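N-terminal acetyltransferase B complex subunit MDM20 (Candida albicans, PDB 5K04) probably serves as the non-catalytic auxiliary subunit of the NatB N-terminal acetyltransferase, a helical-repeat scaffold that holds its NAT3 partner subunit. Local coordinates at residues Y409-W414 with S554-L559; T350-Y356 with L375-I380; V396-H400 with P723-I728. All blocks are in the same frame, centred on the assembly; numbering follows the deposited sequence.

Overall arrangement
Three successive helices, 372-383, 388-404 and 409-419, each supply one side of a contact, so the contacts lie along three helices that follow one another in the chain. Contacts 1 and 2 are largely buried and contact 3 partly so, although centre-to-centre distances from the chain are about 19, 33 and 34 Å. Their chemistry differs. An indole N-H bond and a T-shaped tryptophan pair hold contact 1, where the NAT3 chain also touches; a threonine hydroxyl meeting a carbonyl marks contact 2; contact 3 is apolar with a CH-pi approach. L377 packs against W414 between contacts 1 and 2, and W353 rests on P723 between contacts 2 and 3.

Contact 1 of 3, residues Y409-W414 with S554-L559; sequences YKLKLW and SEWNGL
A buried helix-to-loop contact, in which W414, E555 and K410 bury the most surface, with W556 at the indole's rim, joins the start of helix 409-419 to the segment 554-559, which lies between helices 539-542 and 571-584. W414 NE1 donates to E555 O at 2.8 Å with an N-H...O angle of 151°; the donor is tilted 34° from the carbonyl plane. E555 CG lies over one face of the same indole, toward its rim. The W414 six-membered ring presents its edge to the face of W556, a T-shaped pair with planes 81° apart and CH2 of W414 3.5 Å from CZ2 of W556. In this helical-repeat protein of the TPR clan, the loop packs on one side of helix 409-419. L413 packs crosswise on E555, CB to CB 3.9 Å. The K410 chain bends at chi3, setting CE 3.4 Å from N557 O, and again at chi4, turning NZ, whose salt bridge is with E374. The edge of the Y409 ring meets S554 O, CE1 to O 3.7 Å. E555 OE2 forms a salt bridge with K417, and N557 OD1 accepts a hydrogen bond from Q53 of the NAT3 chain. The Y409 side chain is about 11 Å from a bound coenzyme A.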
ATOM      1  N   TYR A 409       5.281   7.794 -16.257  1.00 43.37           N
ATOM      2  CA  TYR A 409       5.323   6.601 -15.427  1.00 42.84           C
ATOM      3  C   TYR A 409       4.463   5.483 -16.006  1.00 40.77           C
ATOM      4  O   TYR A 409       4.820   4.305 -15.880  1.00 38.69           O
ATOM      5  CB  TYR A 409       4.911   6.948 -13.991  1.00 36.65           C
ATOM      6  CG  TYR A 409       3.443   7.250 -13.777  1.00 35.90           C
ATOM      7  CD1 TYR A 409       2.503   6.229 -13.688  1.00 39.60           C
ATOM      8  CD2 TYR A 409       2.992   8.554 -13.632  1.00 38.39           C
ATOM      9  CE1 TYR A 409       1.154   6.497 -13.480  1.00 45.79           C
ATOM     10  CE2 TYR A 409       1.623   8.833 -13.435  1.00 39.24           C
ATOM     11  CZ  TYR A 409       0.715   7.807 -13.363  1.00 44.21           C
ATOM     12  OH  TYR A 409      -0.626   8.067 -13.143  1.00 43.67           O
ATOM     13  N   LYS A 410       3.337   5.815 -16.645  1.00 40.75           N
ATOM     14  CA  LYS A 410       2.497   4.755 -17.192  1.00 37.14           C
ATOM     15  C   LYS A 410       3.252   3.964 -18.248  1.00 37.76           C
ATOM     16  O   LYS A 410       3.174   2.732 -18.282  1.00 29.81           O
ATOM     17  CB  LYS A 410       1.194   5.324 -17.763  1.00 35.52           C
ATOM     18  CG  LYS A 410       0.230   5.813 -16.681  1.00 33.81           C
ATOM     19  CD  LYS A 410      -1.207   5.847 -17.167  1.00 34.56           C
ATOM     20  CE  LYS A 410      -1.431   6.848 -18.260  1.00 36.23           C
ATOM     21  NZ  LYS A 410      -1.196   8.224 -17.808  1.00 45.22           N
ATOM     22  N   LEU A 411       4.004   4.654 -19.104  1.00 44.19           N
ATOM     23  CA  LEU A 411       4.804   3.950 -20.099  1.00 43.42           C
ATOM     24  C   LEU A 411       5.851   3.085 -19.423  1.00 40.40           C
ATOM     25  O   LEU A 411       6.141   1.974 -19.889  1.00 29.13           O
ATOM     26  CB  LEU A 411       5.472   4.939 -21.065  1.00 36.66           C
ATOM     27  CG  LEU A 411       4.619   5.922 -21.881  1.00 44.21           C
ATOM     28  CD1 LEU A 411       5.512   6.869 -22.734  1.00 37.96           C
ATOM     29  CD2 LEU A 411       3.617   5.196 -22.765  1.00 44.40           C
ATOM     30  N   LYS A 412       6.442   3.588 -18.329  1.00 41.49           N
ATOM     31  CA  LYS A 412       7.448   2.830 -17.588  1.00 36.25           C
ATOM     32  C   LYS A 412       6.852   1.573 -16.967  1.00 35.39           C
ATOM     33  O   LYS A 412       7.442   0.486 -17.052  1.00 26.02           O
ATOM     34  CB  LYS A 412       8.068   3.711 -16.511  1.00 39.49           C
ATOM     35  CG  LYS A 412       9.039   4.743 -17.057  1.00 42.15           C
ATOM     36  CD  LYS A 412       9.712   5.504 -15.951  1.00 39.22           C
ATOM     37  CE  LYS A 412      10.754   6.486 -16.496  1.00 40.41           C
ATOM     38  NZ  LYS A 412      11.504   7.063 -15.328  1.00 45.26           N
ATOM     39  N   LEU A 413       5.673   1.696 -16.351  1.00 33.92           N
ATOM     40  CA  LEU A 413       5.055   0.527 -15.729  1.00 38.28           C
ATOM     41  C   LEU A 413       4.767  -0.536 -16.773  1.00 38.39           C
ATOM     42  O   LEU A 413       5.018  -1.725 -16.547  1.00 27.62           O
ATOM     43  CB  LEU A 413       3.768   0.921 -15.003  1.00 35.77           C
ATOM     44  CG  LEU A 413       3.923   1.886 -13.827  1.00 36.67           C
ATOM     45  CD1 LEU A 413       2.572   2.236 -13.250  1.00 29.90           C
ATOM     46  CD2 LEU A 413       4.794   1.285 -12.784  1.00 32.18           C
ATOM     47  N   TRP A 414       4.256  -0.119 -17.935  1.00 37.19           N
ATOM     48  CA  TRP A 414       3.931  -1.071 -18.988  1.00 37.38           C
ATOM     49  C   TRP A 414       5.194  -1.735 -19.527  1.00 36.37           C
ATOM     50  O   TRP A 414       5.208  -2.948 -19.769  1.00 30.24           O
ATOM     51  CB  TRP A 414       3.154  -0.365 -20.105  1.00 37.77           C
ATOM     52  CG  TRP A 414       1.693  -0.343 -19.844  1.00 40.58           C
ATOM     53  CD1 TRP A 414       0.965   0.698 -19.326  1.00 42.82           C
ATOM     54  CD2 TRP A 414       0.771  -1.426 -20.032  1.00 37.03           C
ATOM     55  NE1 TRP A 414      -0.353   0.337 -19.201  1.00 40.87           N
ATOM     56  CE2 TRP A 414      -0.500  -0.964 -19.620  1.00 41.26           C
ATOM     57  CE3 TRP A 414       0.896  -2.740 -20.499  1.00 36.16           C
ATOM     58  CZ2 TRP A 414      -1.651  -1.773 -19.668  1.00 40.39           C
ATOM     59  CZ3 TRP A 414      -0.251  -3.545 -20.564  1.00 39.23           C
ATOM     60  CH2 TRP A 414      -1.509  -3.053 -20.144  1.00 40.18           C
ATOM     61  N   SER A 554      -2.637   1.812 -11.505  1.00 42.20           N
ATOM     62  CA  SER A 554      -1.992   3.057 -11.926  1.00 43.66           C
ATOM     63  C   SER A 554      -1.596   3.038 -13.397  1.00 37.88           C
ATOM     64  O   SER A 554      -1.647   4.077 -14.058  1.00 34.42           O
ATOM     65  CB  SER A 554      -0.777   3.338 -11.044  1.00 37.86           C
ATOM     66  OG  SER A 554      -1.196   3.553  -9.708  1.00 35.69           O
ATOM     67  N   GLU A 555      -1.222   1.873 -13.939  1.00 42.96           N
ATOM     68  CA  GLU A 555      -0.853   1.822 -15.352  1.00 43.22           C
ATOM     69  C   GLU A 555      -2.060   1.906 -16.274  1.00 43.92           C
ATOM     70  O   GLU A 555      -1.878   1.932 -17.500  1.00 23.35           O
ATOM     71  CB  GLU A 555      -0.034   0.553 -15.640  1.00 37.64           C
ATOM     72  CG  GLU A 555      -0.827  -0.736 -15.875  1.00 37.65           C
ATOM     73  CD  GLU A 555      -1.129  -1.494 -14.597  1.00 39.92           C
ATOM     74  OE1 GLU A 555      -1.341  -0.826 -13.566  1.00 32.58           O
ATOM     75  OE2 GLU A 555      -1.166  -2.753 -14.621  1.00 29.90           O
ATOM     76  N   TRP A 556      -3.273   1.964 -15.709  1.00 49.10           N
ATOM     77  CA  TRP A 556      -4.528   2.056 -16.451  1.00 44.84           C
ATOM     78  C   TRP A 556      -5.219   3.396 -16.268  1.00 46.84           C
ATOM     79  O   TRP A 556      -6.350   3.563 -16.742  1.00 40.54           O
ATOM     80  CB  TRP A 556      -5.496   0.952 -16.017  1.00 43.52           C
ATOM     81  CG  TRP A 556      -5.070  -0.444 -16.369  1.00 42.80           C
ATOM     82  CD1 TRP A 556      -4.506  -1.372 -15.528  1.00 35.88           C
ATOM     83  CD2 TRP A 556      -5.186  -1.081 -17.647  1.00 41.60           C
ATOM     84  NE1 TRP A 556      -4.268  -2.543 -16.203  1.00 42.04           N
ATOM     85  CE2 TRP A 556      -4.681  -2.402 -17.504  1.00 43.23           C
ATOM     86  CE3 TRP A 556      -5.669  -0.671 -18.895  1.00 36.83           C
ATOM     87  CZ2 TRP A 556      -4.624  -3.308 -18.575  1.00 36.06           C
ATOM     88  CZ3 TRP A 556      -5.620  -1.575 -19.964  1.00 35.15           C
ATOM     89  CH2 TRP A 556      -5.100  -2.882 -19.790  1.00 35.38           C
ATOM     90  N   ASN A 557      -4.578   4.340 -15.580  1.00 50.79           N
ATOM     91  CA  ASN A 557      -5.209   5.610 -15.240  1.00 48.11           C
ATOM     92  C   ASN A 557      -5.545   6.380 -16.505  1.00 45.16           C
ATOM     93  O   ASN A 557      -4.661   6.681 -17.311  1.00 35.75           O
ATOM     94  CB  ASN A 557      -4.284   6.430 -14.344  1.00 49.23           C
ATOM     95  CG  ASN A 557      -5.033   7.435 -13.496  1.00 45.60           C
ATOM     96  OD1 ASN A 557      -5.682   7.074 -12.520  1.00 35.34           O
ATOM     97  ND2 ASN A 557      -4.935   8.707 -13.862  1.00 52.38           N
ATOM     98  N   GLY A 558      -6.834   6.671 -16.693  1.00 60.56           N
ATOM     99  CA  GLY A 558      -7.295   7.324 -17.898  1.00 63.67           C
ATOM    100  C   GLY A 558      -7.543   6.389 -19.052  1.00 68.80           C
ATOM    101  O   GLY A 558      -7.927   6.851 -20.136  1.00 68.23           O
ATOM    102  N   LEU A 559      -7.322   5.091 -18.860  1.00 67.86           N
ATOM    103  CA  LEU A 559      -7.637   4.075 -19.851  1.00 56.17           C
ATOM    104  C   LEU A 559      -8.723   3.173 -19.298  1.00 48.05           C
ATOM    105  O   LEU A 559      -8.963   3.119 -18.090  1.00 40.13           O
ATOM    106  CB  LEU A 559      -6.424   3.210 -20.211  1.00 49.23           C
ATOM    107  CG  LEU A 559      -5.140   3.787 -20.790  1.00 53.35           C
ATOM    108  CD1 LEU A 559      -4.352   4.559 -19.749  1.00 60.65           C
ATOM    109  CD2 LEU A 559      -4.323   2.626 -21.288  1.00 51.94           C
TER

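Contact 2 of 3, residues T350-Y356 with L375-I380; sequences TDNWDVY and LTLRTI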
ATOM      1  N   THR A 350      -8.429   3.830 -31.553  1.00 61.23           N
ATOM      2  CA  THR A 350      -7.191   3.217 -31.098  1.00 62.38           C
ATOM      3  C   THR A 350      -6.043   3.351 -32.088  1.00 58.85           C
ATOM      4  O   THR A 350      -4.911   3.000 -31.739  1.00 55.45           O
ATOM      5  CB  THR A 350      -7.409   1.728 -30.813  1.00 58.45           C
ATOM      6  OG1 THR A 350      -8.021   1.128 -31.958  1.00 47.06           O
ATOM      7  CG2 THR A 350      -8.284   1.548 -29.576  1.00 58.38           C
ATOM      8  N   ASP A 351      -6.296   3.835 -33.303  1.00 58.13           N
ATOM      9  CA  ASP A 351      -5.245   4.025 -34.307  1.00 63.22           C
ATOM     10  C   ASP A 351      -4.851   5.500 -34.302  1.00 56.74           C
ATOM     11  O   ASP A 351      -5.492   6.333 -34.953  1.00 41.30           O
ATOM     12  CB  ASP A 351      -5.706   3.568 -35.688  1.00 69.04           C
ATOM     13  CG  ASP A 351      -5.779   2.055 -35.805  1.00 70.00           C
ATOM     14  OD1 ASP A 351      -5.300   1.351 -34.886  1.00 68.04           O
ATOM     15  OD2 ASP A 351      -6.323   1.571 -36.818  1.00 72.24           O
ATOM     16  N   ASN A 352      -3.781   5.819 -33.569  1.00 54.75           N
ATOM     17  CA  ASN A 352      -3.459   7.202 -33.243  1.00 55.62           C
ATOM     18  C   ASN A 352      -2.018   7.600 -33.566  1.00 54.07           C
ATOM     19  O   ASN A 352      -1.567   8.659 -33.115  1.00 47.93           O
ATOM     20  CB  ASN A 352      -3.757   7.457 -31.759  1.00 49.31           C
ATOM     21  CG  ASN A 352      -5.238   7.266 -31.418  1.00 50.38           C
ATOM     22  OD1 ASN A 352      -6.116   7.848 -32.063  1.00 39.68           O
ATOM     23  ND2 ASN A 352      -5.515   6.446 -30.400  1.00 54.37           N
ATOM     24  N   TRP A 353      -1.286   6.793 -34.339  1.00 59.04           N
ATOM     25  CA  TRP A 353       0.064   7.180 -34.739  1.00 56.10           C
ATOM     26  C   TRP A 353       0.065   8.457 -35.567  1.00 48.04           C
ATOM     27  O   TRP A 353       1.043   9.213 -35.537  1.00 43.03           O
ATOM     28  CB  TRP A 353       0.738   6.047 -35.515  1.00 53.39           C
ATOM     29  CG  TRP A 353       0.921   4.825 -34.676  1.00 51.99           C
ATOM     30  CD1 TRP A 353       0.360   3.594 -34.882  1.00 49.53           C
ATOM     31  CD2 TRP A 353       1.695   4.718 -33.471  1.00 47.12           C
ATOM     32  NE1 TRP A 353       0.739   2.734 -33.881  1.00 52.34           N
ATOM     33  CE2 TRP A 353       1.559   3.392 -33.004  1.00 48.73           C
ATOM     34  CE3 TRP A 353       2.491   5.607 -32.750  1.00 47.68           C
ATOM     35  CZ2 TRP A 353       2.198   2.931 -31.849  1.00 47.54           C
ATOM     36  CZ3 TRP A 353       3.127   5.145 -31.597  1.00 50.34           C
ATOM     37  CH2 TRP A 353       2.972   3.817 -31.160  1.00 47.19           C
ATOM     38  N   ASP A 354      -1.019   8.719 -36.299  1.00 46.06           N
ATOM     39  CA  ASP A 354      -1.080   9.943 -37.094  1.00 47.83           C
ATOM     40  C   ASP A 354      -0.969  11.174 -36.201  1.00 47.73           C
ATOM     41  O   ASP A 354      -0.304  12.152 -36.559  1.00 40.74           O
ATOM     42  CB  ASP A 354      -2.371   9.976 -37.923  1.00 49.03           C
ATOM     43  CG  ASP A 354      -3.630   9.873 -37.066  1.00 50.40           C
ATOM     44  OD1 ASP A 354      -3.633   9.119 -36.065  1.00 42.78           O
ATOM     45  OD2 ASP A 354      -4.618  10.555 -37.391  1.00 44.56           O
ATOM     46  N   VAL A 355      -1.584  11.131 -35.015  1.00 53.82           N
ATOM     47  CA  VAL A 355      -1.502  12.268 -34.104  1.00 53.79           C
ATOM     48  C   VAL A 355      -0.134  12.314 -33.447  1.00 50.50           C
ATOM     49  O   VAL A 355       0.460  13.391 -33.290  1.00 38.12           O
ATOM     50  CB  VAL A 355      -2.624  12.200 -33.055  1.00 53.46           C
ATOM     51  CG1 VAL A 355      -2.533  13.387 -32.104  1.00 47.88           C
ATOM     52  CG2 VAL A 355      -3.976  12.161 -33.726  1.00 55.97           C
ATOM     53  N   TYR A 356       0.386  11.143 -33.055  1.00 48.02           N
ATOM     54  CA  TYR A 356       1.758  11.049 -32.565  1.00 45.74           C
ATOM     55  C   TYR A 356       2.741  11.712 -33.531  1.00 49.55           C
ATOM     56  O   TYR A 356       3.594  12.507 -33.123  1.00 44.65           O
ATOM     57  CB  TYR A 356       2.142   9.586 -32.329  1.00 45.96           C
ATOM     58  CG  TYR A 356       3.612   9.463 -32.019  1.00 47.90           C
ATOM     59  CD1 TYR A 356       4.092   9.728 -30.740  1.00 43.85           C
ATOM     60  CD2 TYR A 356       4.530   9.143 -33.015  1.00 49.05           C
ATOM     61  CE1 TYR A 356       5.443   9.660 -30.456  1.00 42.88           C
ATOM     62  CE2 TYR A 356       5.887   9.078 -32.750  1.00 46.90           C
ATOM     63  CZ  TYR A 356       6.341   9.329 -31.469  1.00 45.44           C
ATOM     64  OH  TYR A 356       7.689   9.247 -31.201  1.00 43.46           O
ATOM     65  N   LEU A 375      -2.771   8.712 -26.064  1.00 40.72           N
ATOM     66  CA  LEU A 375      -3.266   8.045 -27.263  1.00 34.74           C
ATOM     67  C   LEU A 375      -2.378   6.870 -27.659  1.00 43.84           C
ATOM     68  O   LEU A 375      -2.883   5.782 -27.971  1.00 33.27           O
ATOM     69  CB  LEU A 375      -3.368   9.055 -28.410  1.00 34.05           C
ATOM     70  CG  LEU A 375      -4.393  10.146 -28.105  1.00 42.29           C
ATOM     71  CD1 LEU A 375      -4.827  10.926 -29.352  1.00 38.35           C
ATOM     72  CD2 LEU A 375      -5.599   9.507 -27.437  1.00 44.48           C
ATOM     73  N   THR A 376      -1.054   7.067 -27.633  1.00 47.36           N
ATOM     74  CA  THR A 376      -0.141   6.011 -28.063  1.00 49.41           C
ATOM     75  C   THR A 376      -0.210   4.802 -27.131  1.00 47.41           C
ATOM     76  O   THR A 376      -0.167   3.652 -27.595  1.00 33.87           O
ATOM     77  CB  THR A 376       1.294   6.550 -28.169  1.00 42.02           C
ATOM     78  OG1 THR A 376       1.780   6.988 -26.891  1.00 30.16           O
ATOM     79  CG2 THR A 376       1.336   7.711 -29.127  1.00 37.84           C
ATOM     80  N   LEU A 377      -0.339   5.037 -25.818  1.00 43.45           N
ATOM     81  CA  LEU A 377      -0.455   3.914 -24.888  1.00 40.78           C
ATOM     82  C   LEU A 377      -1.721   3.105 -25.166  1.00 38.31           C
ATOM     83  O   LEU A 377      -1.679   1.873 -25.248  1.00 29.51           O
ATOM     84  CB  LEU A 377      -0.422   4.414 -23.444  1.00 40.85           C
ATOM     85  CG  LEU A 377      -0.512   3.340 -22.348  1.00 45.16           C
ATOM     86  CD1 LEU A 377       0.660   2.366 -22.420  1.00 42.63           C
ATOM     87  CD2 LEU A 377      -0.589   3.979 -20.983  1.00 36.19           C
ATOM     88  N   ARG A 378      -2.847   3.791 -25.371  1.00 43.06           N
ATOM     89  CA  ARG A 378      -4.069   3.111 -25.791  1.00 42.71           C
ATOM     90  C   ARG A 378      -3.846   2.303 -27.070  1.00 41.79           C
ATOM     91  O   ARG A 378      -4.294   1.158 -27.183  1.00 31.20           O
ATOM     92  CB  ARG A 378      -5.194   4.139 -25.987  1.00 39.49           C
ATOM     93  CG  ARG A 378      -5.877   4.599 -24.698  1.00 39.19           C
ATOM     94  CD  ARG A 378      -6.791   5.791 -24.942  1.00 41.34           C
ATOM     95  NE  ARG A 378      -7.557   6.178 -23.751  1.00 61.47           N
ATOM     96  CZ  ARG A 378      -8.878   6.029 -23.609  1.00 66.32           C
ATOM     97  NH1 ARG A 378      -9.608   5.493 -24.582  1.00 57.01           N
ATOM     98  NH2 ARG A 378      -9.477   6.419 -22.486  1.00 72.90           N
ATOM     99  N   THR A 379      -3.161   2.888 -28.052  1.00 47.10           N
ATOM    100  CA  THR A 379      -2.856   2.125 -29.255  1.00 42.64           C
ATOM    101  C   THR A 379      -1.983   0.924 -28.922  1.00 36.21           C
ATOM    102  O   THR A 379      -2.235  -0.187 -29.396  1.00 33.40           O
ATOM    103  CB  THR A 379      -2.184   3.020 -30.300  1.00 41.20           C
ATOM    104  OG1 THR A 379      -3.066   4.092 -30.647  1.00 36.80           O
ATOM    105  CG2 THR A 379      -1.884   2.219 -31.565  1.00 39.29           C
ATOM    106  N   ILE A 380      -0.973   1.116 -28.071  1.00 47.84           N
ATOM    107  CA  ILE A 380      -0.079   0.008 -27.759  1.00 45.79           C
ATOM    108  C   ILE A 380      -0.827  -1.074 -26.994  1.00 44.28           C
ATOM    109  O   ILE A 380      -0.716  -2.266 -27.311  1.00 34.96           O
ATOM    110  CB  ILE A 380       1.156   0.518 -26.995  1.00 43.41           C
ATOM    111  CG1 ILE A 380       2.103   1.230 -27.963  1.00 42.95           C
ATOM    112  CG2 ILE A 380       1.875  -0.620 -26.317  1.00 41.68           C
ATOM    113  CD1 ILE A 380       3.270   1.950 -27.284  1.00 38.63           C
TER
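With OG1 of T379 anti to its carbonyl carbon (chi1 -60°) and CG2 anti to its backbone N, the hydroxyl is turned to T350 O, and the methyl, also beside that carbonyl, reaches W353. OG1 is placed to donate to T350 O, since a carbonyl can only accept, but the modelled separation of 2.4 Å is too short to be taken literally. N352 ND2 adds a weak bond to OG1 of T379 at 3.4 Å, bent to 131°, so the hydroxyl would act as donor to T350 O and, weakly, as acceptor from N352. N352 CB also packs across L375 CB at 3.7 Å, while its amide is held further by Q349 and R344. The T379 methyl approaches the indole obliquely, CG2 3.5 Å from NE1 of W353. A second threonine methyl, T376 CG2, fills the angle between W353 and Y356, reaching CZ3 of W353 at 4.0 Å and CD1 of Y356 at 3.8 Å; its own hydroxyl is bonded to N373. V355 completes the seam against L375. Short helix 353-358 is thereby laid against helix 372-383, helix-on-helix packing of the kind that builds the alpha-solenoid of TPR-clan proteins.

Contact 3 of 3, residues V396-H400 with P723-I728; sequences VLLKH and PISVDI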
ATOM      1  N   VAL A 396      10.023  -1.980 -27.991  1.00 44.36           N
ATOM      2  CA  VAL A 396      10.755  -1.000 -28.791  1.00 46.72           C
ATOM      3  C   VAL A 396       9.991   0.318 -28.868  1.00 43.50           C
ATOM      4  O   VAL A 396      10.581   1.404 -28.821  1.00 36.20           O
ATOM      5  CB  VAL A 396      11.028  -1.577 -30.190  1.00 44.83           C
ATOM      6  CG1 VAL A 396      11.703  -0.560 -31.068  1.00 42.46           C
ATOM      7  CG2 VAL A 396      11.872  -2.831 -30.067  1.00 48.05           C
ATOM      8  N   LEU A 397       8.663   0.245 -28.976  1.00 49.92           N
ATOM      9  CA  LEU A 397       7.875   1.467 -29.091  1.00 50.33           C
ATOM     10  C   LEU A 397       7.827   2.220 -27.763  1.00 44.61           C
ATOM     11  O   LEU A 397       7.993   3.445 -27.735  1.00 30.63           O
ATOM     12  CB  LEU A 397       6.468   1.138 -29.600  1.00 45.12           C
ATOM     13  CG  LEU A 397       6.377   0.531 -31.012  1.00 45.73           C
ATOM     14  CD1 LEU A 397       4.977  -0.022 -31.347  1.00 39.26           C
ATOM     15  CD2 LEU A 397       6.792   1.550 -32.066  1.00 49.99           C
ATOM     16  N   LEU A 398       7.636   1.502 -26.652  1.00 49.84           N
ATOM     17  CA  LEU A 398       7.620   2.142 -25.334  1.00 46.57           C
ATOM     18  C   LEU A 398       8.937   2.858 -25.052  1.00 39.78           C
ATOM     19  O   LEU A 398       8.946   4.042 -24.703  1.00 32.43           O
ATOM     20  CB  LEU A 398       7.318   1.103 -24.247  1.00 39.25           C
ATOM     21  CG  LEU A 398       5.877   0.576 -24.240  1.00 44.10           C
ATOM     22  CD1 LEU A 398       5.681  -0.456 -23.152  1.00 40.52           C
ATOM     23  CD2 LEU A 398       4.836   1.712 -24.080  1.00 39.07           C
ATOM     24  N   LYS A 399      10.066   2.154 -25.237  1.00 41.61           N
ATOM     25  CA  LYS A 399      11.384   2.769 -25.067  1.00 39.35           C
ATOM     26  C   LYS A 399      11.546   3.994 -25.958  1.00 39.55           C
ATOM     27  O   LYS A 399      12.135   4.998 -25.544  1.00 37.49           O
ATOM     28  CB  LYS A 399      12.498   1.756 -25.363  1.00 33.72           C
ATOM     29  CG  LYS A 399      12.525   0.569 -24.421  1.00 41.76           C
ATOM     30  CD  LYS A 399      13.504  -0.485 -24.887  1.00 43.27           C
ATOM     31  CE  LYS A 399      14.926   0.060 -24.909  1.00 47.63           C
ATOM     32  NZ  LYS A 399      15.826  -0.876 -25.633  1.00 46.34           N
ATOM     33  N   HIS A 400      11.039   3.928 -27.190  1.00 42.67           N
ATOM     34  CA  HIS A 400      11.198   5.063 -28.093  1.00 46.59           C
ATOM     35  C   HIS A 400      10.433   6.274 -27.590  1.00 41.20           C
ATOM     36  O   HIS A 400      10.966   7.387 -27.566  1.00 32.77           O
ATOM     37  CB  HIS A 400      10.742   4.704 -29.506  1.00 45.41           C
ATOM     38  CG  HIS A 400      10.900   5.830 -30.472  1.00 49.06           C
ATOM     39  ND1 HIS A 400       9.865   6.681 -30.801  1.00 54.67           N
ATOM     40  CD2 HIS A 400      11.985   6.284 -31.138  1.00 51.36           C
ATOM     41  CE1 HIS A 400      10.302   7.597 -31.645  1.00 49.12           C
ATOM     42  NE2 HIS A 400      11.584   7.378 -31.865  1.00 53.77           N
ATOM     43  N   PRO A 723       5.048   0.704 -36.529  1.00 58.90           N
ATOM     44  CA  PRO A 723       4.213   1.787 -37.058  1.00 57.27           C
ATOM     45  C   PRO A 723       4.911   3.139 -37.144  1.00 54.24           C
ATOM     46  O   PRO A 723       4.382   4.043 -37.805  1.00 44.08           O
ATOM     47  CB  PRO A 723       3.046   1.842 -36.062  1.00 56.28           C
ATOM     48  CG  PRO A 723       3.645   1.348 -34.777  1.00 55.19           C
ATOM     49  CD  PRO A 723       4.660   0.301 -35.162  1.00 53.53           C
ATOM     50  N   ILE A 724       6.065   3.311 -36.500  1.00 57.33           N
ATOM     51  CA  ILE A 724       6.816   4.553 -36.539  1.00 59.76           C
ATOM     52  C   ILE A 724       8.278   4.203 -36.799  1.00 59.51           C
ATOM     53  O   ILE A 724       8.677   3.040 -36.749  1.00 49.46           O
ATOM     54  CB  ILE A 724       6.661   5.366 -35.235  1.00 58.69           C
ATOM     55  CG1 ILE A 724       7.145   4.551 -34.046  1.00 58.49           C
ATOM     56  CG2 ILE A 724       5.201   5.757 -35.009  1.00 50.77           C
ATOM     57  CD1 ILE A 724       7.284   5.363 -32.770  1.00 60.00           C
ATOM     58  N   SER A 725       9.080   5.232 -37.077  1.00 57.37           N
ATOM     59  CA  SER A 725      10.494   5.024 -37.350  1.00 49.57           C
ATOM     60  C   SER A 725      11.231   4.772 -36.045  1.00 59.67           C
ATOM     61  O   SER A 725      11.279   5.641 -35.166  1.00 59.99           O
ATOM     62  CB  SER A 725      11.093   6.214 -38.081  1.00 41.57           C
ATOM     63  OG  SER A 725      12.172   5.773 -38.879  1.00 49.51           O
ATOM     64  N   VAL A 726      11.807   3.575 -35.924  1.00 62.26           N
ATOM     65  CA  VAL A 726      12.541   3.140 -34.740  1.00 47.48           C
ATOM     66  C   VAL A 726      13.688   2.251 -35.200  1.00 49.98           C
ATOM     67  O   VAL A 726      13.717   1.772 -36.335  1.00 48.45           O
ATOM     68  CB  VAL A 726      11.643   2.376 -33.748  1.00 47.98           C
ATOM     69  CG1 VAL A 726      10.707   3.324 -33.015  1.00 55.18           C
ATOM     70  CG2 VAL A 726      10.851   1.318 -34.480  1.00 48.87           C
ATOM     71  N   ASP A 727      14.646   2.039 -34.304  1.00 63.01           N
ATOM     72  CA  ASP A 727      15.686   1.034 -34.479  1.00 64.52           C
ATOM     73  C   ASP A 727      15.323  -0.180 -33.635  1.00 56.59           C
ATOM     74  O   ASP A 727      15.255  -0.092 -32.403  1.00 50.98           O
ATOM     75  CB  ASP A 727      17.057   1.568 -34.077  1.00 71.80           C
ATOM     76  CG  ASP A 727      18.159   0.532 -34.254  1.00 68.65           C
ATOM     77  OD1 ASP A 727      18.414   0.118 -35.418  1.00 52.78           O
ATOM     78  OD2 ASP A 727      18.757   0.136 -33.230  1.00 61.91           O
ATOM     79  N   ILE A 728      15.064  -1.304 -34.309  1.00 58.92           N
ATOM     80  CA  ILE A 728      14.825  -2.569 -33.618  1.00 56.44           C
ATOM     81  C   ILE A 728      16.136  -3.154 -33.116  1.00 57.12           C
ATOM     82  O   ILE A 728      16.169  -3.852 -32.094  1.00 41.45           O
ATOM     83  CB  ILE A 728      14.115  -3.555 -34.564  1.00 59.37           C
ATOM     84  CG1 ILE A 728      12.944  -2.869 -35.262  1.00 59.37           C
ATOM     85  CG2 ILE A 728      13.620  -4.759 -33.791  1.00 66.04           C
ATOM     86  CD1 ILE A 728      11.960  -2.259 -34.309  1.00 61.45           C
TER
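The irregular segment P723-I728 crosses helix 388-404, approaching most closely at I728 CA to V396 CA, 6.5 Å, and V726 CA to H400 CA, 7.0 Å, and its near-extended backbone at I724 and V726 turns both residues onto the helix. H400 holds CG anti to the backbone N (chi1 -179°), which carries the imidazole over to the segment. There V726 CG1 sits above one face, 3.9 Å from the ring centroid and 26° off the ring normal, a CH-pi contact; S725 O lies over the same face, whereas CD1 of I724 comes obliquely, 3.5 Å from ND1 of H400. One turn back, V396 CG1 touches the other end of the segment, 3.7 Å from I728 CD1, where V396 and I728 meet crosswise, and it packs against V726 as well. In the fold this ties the linker between helices 707-717 and 729-747 to a helix more than 300 residues earlier, so a part of the chain distant in sequence packs on this helix in a partly buried contact. L397 reaches P723 tip to tip, CD1 to CD 3.8 Å, and its other methyl, CD2, lies 3.6 Å from I724 CG1. At the far end of the segment, D727 OD2 caps the backbone N of Q730 at the start of helix 729-747, and K399 NZ bonds to T731 OG1 on the same helix.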